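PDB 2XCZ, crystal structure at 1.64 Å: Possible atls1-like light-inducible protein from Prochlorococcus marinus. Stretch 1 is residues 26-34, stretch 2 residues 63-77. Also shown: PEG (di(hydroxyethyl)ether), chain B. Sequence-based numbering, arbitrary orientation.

Stretch 1 (26-34) KLAELLGKP
Stretch 2 (63-77) KSIGALDGSRTQEVS

The apolar centre forms where helix 26-31 packs against helix 72-77, nearly antiparallel at 160° with axes 10.8 Å apart at closest approach. Leu30 and Val76 lie in register, their CA atoms 7.4 Å apart. Leu30 (chi1 t, chi2 p) leaves its backbone sideways, yet its CD2 reaches Val76 CG2 at 3.7 Å; Leu27, with the same rotamer, places CD1 4.0 Å from Val76 CG1. The side chain of Leu31 (m, t) reaches both helix 72-77 and the loop before it: its CD2 lies 3.8 Å from Val76 CG2 and 4.1 Å from Leu68 CD2, while its CB sits 4.3 Å from the CB of Ala67, a residue with positive phi (73/14).

A Schellman motif ends the first helix at Gly32 (67/33), with Lys33 N bonded to Ala28 O (3.0 Å). Arg72 (m, m, t, chi4 88°) closes a type II' turn from Asp69, its N bonded to Asp69 O (3.0 Å), and lays one guanidinium face beneath Leu30 O. The 3.2 Å from Leu30 O to Arg72 NE is therefore no hydrogen bond; water 1 links Leu30 O (2.7 Å) to Arg72 NH2 (2.9 Å, weak), and water 2 joins Leu31 O (2.7 Å) to Arg72 NH1 (3.0 Å). NH1 also binds Ala67 O (2.9 Å).

At the polar edge, Lys33 (chi1 m, chi2 -102°, then t, t), whose CA-to-CB bond points toward the other stretch, donates from NZ to Ile65 O (2.8 Å), a direct hydrogen bond between the stretches. The same NZ binds PEG O2 (2.9 Å) and O1 (3.0 Å), while Ile65 N donates to PEG O4 (3.2 Å).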

# COMPACT_ATOMS: atom_id res chain seq x y z
N LYS A 26 13.95 -16.78 -3.15
CA LYS A 26 12.89 -17.79 -3.02
C LYS A 26 11.67 -17.45 -3.85
O LYS A 26 11.12 -18.32 -4.55
CB LYS A 26 12.51 -17.99 -1.55
CG LYS A 26 13.68 -18.59 -0.75
CD LYS A 26 13.30 -19.01 0.65
CE LYS A 26 14.35 -19.99 1.17
NZ LYS A 26 14.07 -20.40 2.57
N LEU A 27 11.25 -16.18 -3.79
CA LEU A 27 10.11 -15.74 -4.59
C LEU A 27 10.39 -15.78 -6.09
O LEU A 27 9.51 -16.17 -6.88
CB LEU A 27 9.59 -14.36 -4.13
CG LEU A 27 8.26 -13.93 -4.76
CD1 LEU A 27 7.10 -14.83 -4.31
CD2 LEU A 27 7.94 -12.47 -4.44
N ALA A 28 11.59 -15.40 -6.51
CA ALA A 28 11.95 -15.49 -7.93
C ALA A 28 11.79 -16.93 -8.44
O ALA A 28 11.19 -17.17 -9.49
CB ALA A 28 13.36 -14.99 -8.17
N GLU A 29 12.33 -17.88 -7.68
CA GLU A 29 12.32 -19.27 -8.08
C GLU A 29 10.90 -19.80 -8.15
O GLU A 29 10.52 -20.44 -9.13
CB GLU A 29 13.16 -20.12 -7.14
CG GLU A 29 13.51 -21.47 -7.76
CD GLU A 29 13.34 -22.63 -6.80
OE1 GLU A 29 13.02 -22.41 -5.60
OE2 GLU A 29 13.53 -23.79 -7.25
N LEU A 30 10.10 -19.51 -7.12
CA LEU A 30 8.72 -19.99 -7.09
C LEU A 30 7.87 -19.45 -8.24
O LEU A 30 7.09 -20.19 -8.86
CB LEU A 30 8.06 -19.70 -5.73
CG LEU A 30 6.59 -20.12 -5.55
CD1 LEU A 30 6.37 -21.61 -5.88
CD2 LEU A 30 6.09 -19.80 -4.14
N LEU A 31 8.02 -18.15 -8.52
CA LEU A 31 7.24 -17.51 -9.59
C LEU A 31 7.81 -17.72 -10.99
O LEU A 31 7.18 -17.35 -11.99
CB LEU A 31 7.08 -16.02 -9.31
CG LEU A 31 6.29 -15.66 -8.05
CD1 LEU A 31 6.17 -14.14 -7.96
CD2 LEU A 31 4.91 -16.31 -8.06
N GLY A 32 9.01 -18.30 -11.08
CA GLY A 32 9.65 -18.48 -12.38
C GLY A 32 10.05 -17.16 -13.03
O GLY A 32 10.03 -17.02 -14.25
N LYS A 33 10.41 -16.18 -12.20
CA LYS A 33 10.86 -14.87 -12.67
C LYS A 33 12.35 -14.69 -12.39
O LYS A 33 12.85 -15.15 -11.36
CB LYS A 33 10.07 -13.76 -11.96
CG LYS A 33 8.59 -13.78 -12.23
CD LYS A 33 8.19 -12.74 -13.25
CE LYS A 33 6.69 -12.72 -13.44
NZ LYS A 33 6.24 -11.54 -14.24
N PRO A 34 13.06 -14.00 -13.31
CA PRO A 34 14.43 -13.61 -13.02
C PRO A 34 14.45 -12.75 -11.75
O PRO A 34 13.62 -11.82 -11.62
CB PRO A 34 14.84 -12.76 -14.23
CG PRO A 34 13.86 -13.07 -15.30
CD PRO A 34 12.59 -13.47 -14.61
N LYS A 63 2.51 -8.55 -5.65
CA LYS A 63 2.05 -8.30 -7.02
C LYS A 63 2.97 -8.99 -8.01
O LYS A 63 4.16 -9.15 -7.78
CB LYS A 63 1.96 -6.80 -7.33
CG LYS A 63 1.04 -6.01 -6.42
CD LYS A 63 0.97 -4.56 -6.86
CE LYS A 63 0.15 -3.70 -5.90
NZ LYS A 63 -1.20 -4.27 -5.59
N SER A 64 2.39 -9.39 -9.14
CA SER A 64 3.16 -9.98 -10.21
C SER A 64 2.44 -9.73 -11.52
O SER A 64 1.20 -9.61 -11.54
CB SER A 64 3.30 -11.49 -10.00
OG SER A 64 4.19 -12.04 -10.96
N ILE A 65 3.21 -9.64 -12.61
CA ILE A 65 2.63 -9.70 -13.94
C ILE A 65 2.49 -11.19 -14.25
O ILE A 65 3.47 -11.88 -14.56
CB ILE A 65 3.49 -8.97 -15.01
CG1 ILE A 65 3.57 -7.47 -14.71
CG2 ILE A 65 2.88 -9.18 -16.40
CD1 ILE A 65 4.61 -6.74 -15.55
N GLY A 66 1.27 -11.68 -14.12
CA GLY A 66 0.98 -13.10 -14.20
C GLY A 66 1.71 -13.90 -13.12
O GLY A 66 2.12 -13.36 -12.09
N ALA A 67 1.83 -15.21 -13.38
CA ALA A 67 2.54 -16.16 -12.52
C ALA A 67 1.80 -16.48 -11.22
O ALA A 67 2.39 -17.05 -10.30
CB ALA A 67 3.97 -15.69 -12.24
N LEU A 68 0.53 -16.12 -11.16
CA LEU A 68 -0.28 -16.35 -9.97
C LEU A 68 -1.49 -17.23 -10.29
O LEU A 68 -2.56 -17.09 -9.70
CB LEU A 68 -0.72 -15.00 -9.34
CG LEU A 68 0.43 -14.11 -8.84
CD1 LEU A 68 -0.10 -12.75 -8.41
CD2 LEU A 68 1.17 -14.78 -7.69
N ASP A 69 -1.29 -18.17 -11.21
CA ASP A 69 -2.35 -19.07 -11.64
C ASP A 69 -2.41 -20.35 -10.80
O ASP A 69 -1.41 -20.79 -10.21
CB ASP A 69 -2.14 -19.43 -13.12
CG ASP A 69 -1.93 -18.20 -14.00
OD1 ASP A 69 -2.81 -17.31 -14.03
OD2 ASP A 69 -0.89 -18.14 -14.70
N GLY A 70 -3.60 -20.95 -10.77
CA GLY A 70 -3.83 -22.23 -10.11
C GLY A 70 -3.43 -22.17 -8.65
O GLY A 70 -3.90 -21.31 -7.91
N SER A 71 -2.52 -23.05 -8.27
CA SER A 71 -2.10 -23.20 -6.87
C SER A 71 -1.08 -22.16 -6.40
O SER A 71 -0.68 -22.15 -5.24
CB SER A 71 -1.55 -24.60 -6.63
OG SER A 71 -0.39 -24.82 -7.42
N ARG A 72 -0.66 -21.28 -7.30
CA ARG A 72 0.42 -20.35 -7.01
C ARG A 72 0.19 -19.43 -5.80
O ARG A 72 1.11 -19.25 -5.00
CB ARG A 72 0.76 -19.51 -8.25
CG ARG A 72 1.68 -20.22 -9.23
CD ARG A 72 3.13 -20.01 -8.82
NE ARG A 72 4.04 -20.74 -9.70
CZ ARG A 72 4.56 -20.26 -10.83
NH1 ARG A 72 4.27 -19.03 -11.24
NH2 ARG A 72 5.37 -21.02 -11.54
N THR A 73 -1.01 -18.88 -5.66
CA THR A 73 -1.25 -17.99 -4.51
C THR A 73 -1.19 -18.77 -3.20
O THR A 73 -0.66 -18.26 -2.22
CB THR A 73 -2.56 -17.14 -4.60
OG1 THR A 73 -3.70 -18.01 -4.67
CG2 THR A 73 -2.53 -16.21 -5.81
N GLN A 74 -1.67 -20.02 -3.20
CA GLN A 74 -1.46 -20.89 -2.02
C GLN A 74 0.02 -21.15 -1.73
O GLN A 74 0.47 -21.05 -0.58
CB GLN A 74 -2.24 -22.22 -2.13
CG GLN A 74 -3.71 -22.11 -1.69
CD GLN A 74 -4.47 -23.44 -1.68
OE1 GLN A 74 -3.90 -24.52 -1.88
NE2 GLN A 74 -5.79 -23.36 -1.45
N GLU A 75 0.78 -21.49 -2.77
CA GLU A 75 2.20 -21.77 -2.63
C GLU A 75 2.99 -20.56 -2.18
O GLU A 75 3.91 -20.68 -1.38
CB GLU A 75 2.77 -22.32 -3.94
CG GLU A 75 2.20 -23.69 -4.31
CD GLU A 75 2.49 -24.09 -5.75
OE1 GLU A 75 3.28 -23.40 -6.43
OE2 GLU A 75 1.91 -25.10 -6.21
N VAL A 76 2.65 -19.39 -2.72
CA VAL A 76 3.32 -18.15 -2.31
C VAL A 76 2.98 -17.85 -0.84
O VAL A 76 3.86 -17.50 -0.04
CB VAL A 76 2.96 -16.94 -3.22
CG1 VAL A 76 3.53 -15.64 -2.64
CG2 VAL A 76 3.49 -17.15 -4.65
N SER A 77 1.73 -18.05 -0.46
CA SER A 77 1.34 -17.82 0.92
C SER A 77 2.10 -18.76 1.87
O SER A 77 2.57 -18.34 2.92
CB SER A 77 -0.17 -17.97 1.09
OG SER A 77 -0.53 -17.76 2.44
C1 PEG B . 9.16 -9.99 -16.06
O1 PEG B . 8.24 -11.03 -16.43
C2 PEG B . 8.40 -8.73 -15.68
O2 PEG B . 7.55 -8.96 -14.55
C3 PEG B . 7.86 -8.03 -13.51
C4 PEG B . 6.64 -7.85 -12.64
O4 PEG B . 6.35 -9.10 -12.03
O HOH W 1 7.43 -22.48 -10.19
O HOH W 2 5.66 -18.65 -13.84